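Local coordinates for monoglyceride lipase (Saccharomyces cerevisiae, PDB 4ZWN), which hydrolyses monoacylglycerols to free fatty acids and glycerol, preferring monounsaturated substrates, and also takes part in fatty acid ethyl ester breakdown, at residues 158-163 / 257-262. The protein carries 2 engineered substitutions. Numbering follows the deposited sequence.
Sequences KHKNEI and NFAKDK
Asn161 and Ala259 bring two irregular loops closest, their CA atoms 5.6 Å apart, and beyond Ala259 the second loop reverses through a type II beta turn from Ala259 to Lys262. Two lysines make the crossing, one from each segment, and each grips backbone carbonyls. Lys160 runs out straight beyond CG, and its NZ meets Asn257 O at 2.8 Å, in the carbonyl plane on a lone pair, with a C=O...N angle of 145°. The same ammonium also bonds Cys155 O of helix 145-156, so it ties the last residue of helix 253-257 to the end of that helix. Lys262 turns about its CB-CG bond (chi2 -67°) and then extends, which carries its NZ between two carbonyls of the first loop: Asn161 O at 2.9 Å and Ile163 O at 3.1 Å, both approached from above their carbonyl planes. Between the lysines sits the Ala259 methyl, with Asn161 ND2 3.5 Å and Lys160 O 3.6 Å from its CB; Lys160 O is itself bonded by Tyr166 OH. A water bridges the segments, accepting from Asn161 ND2 and donating to Lys260 O, its oxygen 2.8 Å from each. Within the first loop, His159 ND1 gives a hydrogen bond to Glu162 OE2, while His159 NE2 engages Glu125 of helix 113-134. The contact joins the helix-to-strand loops that lead into the neighbouring parallel strands 165-169 and 264-269, packing in the alpha/beta-hydrolase fold away from the catalytic residues.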
loop_
_atom_site.group_PDB
_atom_site.type_symbol
_atom_site.label_atom_id
_atom_site.label_comp_id
_atom_site.label_asym_id
_atom_site.label_seq_id
_atom_site.Cartn_x
_atom_site.Cartn_y
_atom_site.Cartn_z
ATOM N N LYS A 158 7.801 -6.235 -14.189
ATOM C CA LYS A 158 8.981 -6.467 -15.014
ATOM C C LYS A 158 10.136 -7.008 -14.189
ATOM O O LYS A 158 10.959 -7.780 -14.681
ATOM C CB LYS A 158 9.408 -5.182 -15.713
ATOM C CG LYS A 158 9.091 -5.145 -17.192
ATOM C CD LYS A 158 9.559 -3.835 -17.791
ATOM C CE LYS A 158 11.036 -3.613 -17.514
ATOM N NZ LYS A 158 11.444 -2.209 -17.794
ATOM N N HIS A 159 10.194 -6.594 -12.930
ATOM C CA HIS A 159 11.251 -7.027 -12.030
ATOM C C HIS A 159 10.679 -7.820 -10.863
ATOM O O HIS A 159 11.186 -7.746 -9.743
ATOM C CB HIS A 159 12.039 -5.821 -11.526
ATOM C CG HIS A 159 12.521 -4.923 -12.622
ATOM N ND1 HIS A 159 13.716 -5.123 -13.279
ATOM C CD2 HIS A 159 11.960 -3.826 -13.186
ATOM C CE1 HIS A 159 13.874 -4.185 -14.195
ATOM N NE2 HIS A 159 12.822 -3.387 -14.161
ATOM N N LYS A 160 9.626 -8.587 -11.135
ATOM C CA LYS A 160 8.962 -9.373 -10.099
ATOM C C LYS A 160 9.871 -10.448 -9.501
ATOM O O LYS A 160 9.712 -10.818 -8.339
ATOM C CB LYS A 160 7.685 -10.021 -10.651
ATOM C CG LYS A 160 7.905 -11.032 -11.765
ATOM C CD LYS A 160 6.582 -11.628 -12.222
ATOM C CE LYS A 160 6.774 -12.616 -13.360
ATOM N NZ LYS A 160 5.474 -13.167 -13.831
ATOM N N ASN A 161 10.824 -10.942 -10.287
ATOM C CA ASN A 161 11.739 -11.976 -9.808
ATOM C C ASN A 161 12.950 -11.383 -9.096
ATOM O O ASN A 161 13.792 -12.110 -8.568
ATOM C CB ASN A 161 12.199 -12.864 -10.967
ATOM C CG ASN A 161 11.053 -13.621 -11.615
ATOM O OD1 ASN A 161 10.754 -13.427 -12.793
ATOM N ND2 ASN A 161 10.407 -14.492 -10.846
ATOM N N GLU A 162 13.032 -10.058 -9.083
ATOM C CA GLU A 162 14.149 -9.369 -8.452
ATOM C C GLU A 162 13.756 -8.811 -7.086
ATOM O O GLU A 162 14.617 -8.498 -6.264
ATOM C CB GLU A 162 14.660 -8.252 -9.362
ATOM C CG GLU A 162 15.048 -8.740 -10.747
ATOM C CD GLU A 162 15.347 -7.610 -11.708
ATOM O OE1 GLU A 162 16.096 -6.684 -11.329
ATOM O OE2 GLU A 162 14.824 -7.649 -12.843
ATOM N N ILE A 163 12.453 -8.684 -6.850
ATOM C CA ILE A 163 11.954 -8.254 -5.550
ATOM C C ILE A 163 12.173 -9.365 -4.529
ATOM O O ILE A 163 11.865 -10.529 -4.790
ATOM C CB ILE A 163 10.460 -7.876 -5.602
ATOM C CG1 ILE A 163 10.223 -6.805 -6.667
ATOM C CG2 ILE A 163 9.983 -7.383 -4.244
ATOM C CD1 ILE A 163 11.014 -5.536 -6.436
ATOM N N ASN A 257 1.505 -17.132 -12.998
ATOM C CA ASN A 257 2.280 -15.909 -13.190
ATOM C C ASN A 257 2.996 -15.387 -11.945
ATOM O O ASN A 257 3.890 -14.545 -12.052
ATOM C CB ASN A 257 1.371 -14.813 -13.747
ATOM C CG ASN A 257 0.791 -15.174 -15.096
ATOM O OD1 ASN A 257 1.416 -14.948 -16.132
ATOM N ND2 ASN A 257 -0.409 -15.744 -15.093
ATOM N N PHE A 258 2.609 -15.874 -10.772
ATOM C CA PHE A 258 3.250 -15.435 -9.537
ATOM C C PHE A 258 4.734 -15.784 -9.560
ATOM O O PHE A 258 5.101 -16.918 -9.868
ATOM C CB PHE A 258 2.578 -16.066 -8.317
ATOM C CG PHE A 258 3.003 -15.457 -7.015
ATOM C CD1 PHE A 258 2.327 -14.366 -6.492
ATOM C CD2 PHE A 258 4.083 -15.971 -6.316
ATOM C CE1 PHE A 258 2.720 -13.799 -5.295
ATOM C CE2 PHE A 258 4.483 -15.406 -5.120
ATOM C CZ PHE A 258 3.801 -14.320 -4.609
ATOM N N ALA A 259 5.574 -14.802 -9.243
ATOM C CA ALA A 259 7.024 -14.984 -9.237
ATOM C C ALA A 259 7.410 -16.191 -8.392
ATOM O O ALA A 259 7.125 -16.237 -7.194
ATOM C CB ALA A 259 7.716 -13.732 -8.726
ATOM N N LYS A 260 8.058 -17.160 -9.036
ATOM C CA LYS A 260 8.305 -18.476 -8.450
ATOM C C LYS A 260 8.985 -18.419 -7.087
ATOM O O LYS A 260 10.089 -17.889 -6.950
ATOM C CB LYS A 260 9.143 -19.330 -9.408
ATOM C CG LYS A 260 9.310 -20.782 -8.970
ATOM C CD LYS A 260 9.828 -21.643 -10.111
ATOM C CE LYS A 260 10.021 -23.088 -9.683
ATOM N NZ LYS A 260 11.119 -23.236 -8.688
ATOM N N ASP A 261 8.292 -18.954 -6.085
ATOM C CA ASP A 261 8.837 -19.141 -4.742
ATOM C C ASP A 261 9.316 -17.849 -4.075
ATOM O O ASP A 261 10.241 -17.868 -3.263
ATOM C CB ASP A 261 9.987 -20.155 -4.780
ATOM C CG ASP A 261 9.533 -21.540 -5.218
ATOM O OD1 ASP A 261 8.441 -21.972 -4.792
ATOM O OD2 ASP A 261 10.271 -22.194 -5.990
ATOM N N LYS A 262 8.691 -16.727 -4.414
ATOM C CA LYS A 262 8.983 -15.479 -3.717
ATOM C C LYS A 262 8.165 -15.409 -2.435
ATOM O O LYS A 262 6.967 -15.700 -2.444
ATOM C CB LYS A 262 8.691 -14.269 -4.604
ATOM C CG LYS A 262 9.690 -14.069 -5.728
ATOM C CD LYS A 262 11.060 -13.693 -5.190
ATOM C CE LYS A 262 12.029 -13.429 -6.325
ATOM N NZ LYS A 262 13.359 -13.004 -5.822
HETATM O O HOH W 1 11.085 -15.783 -8.429
#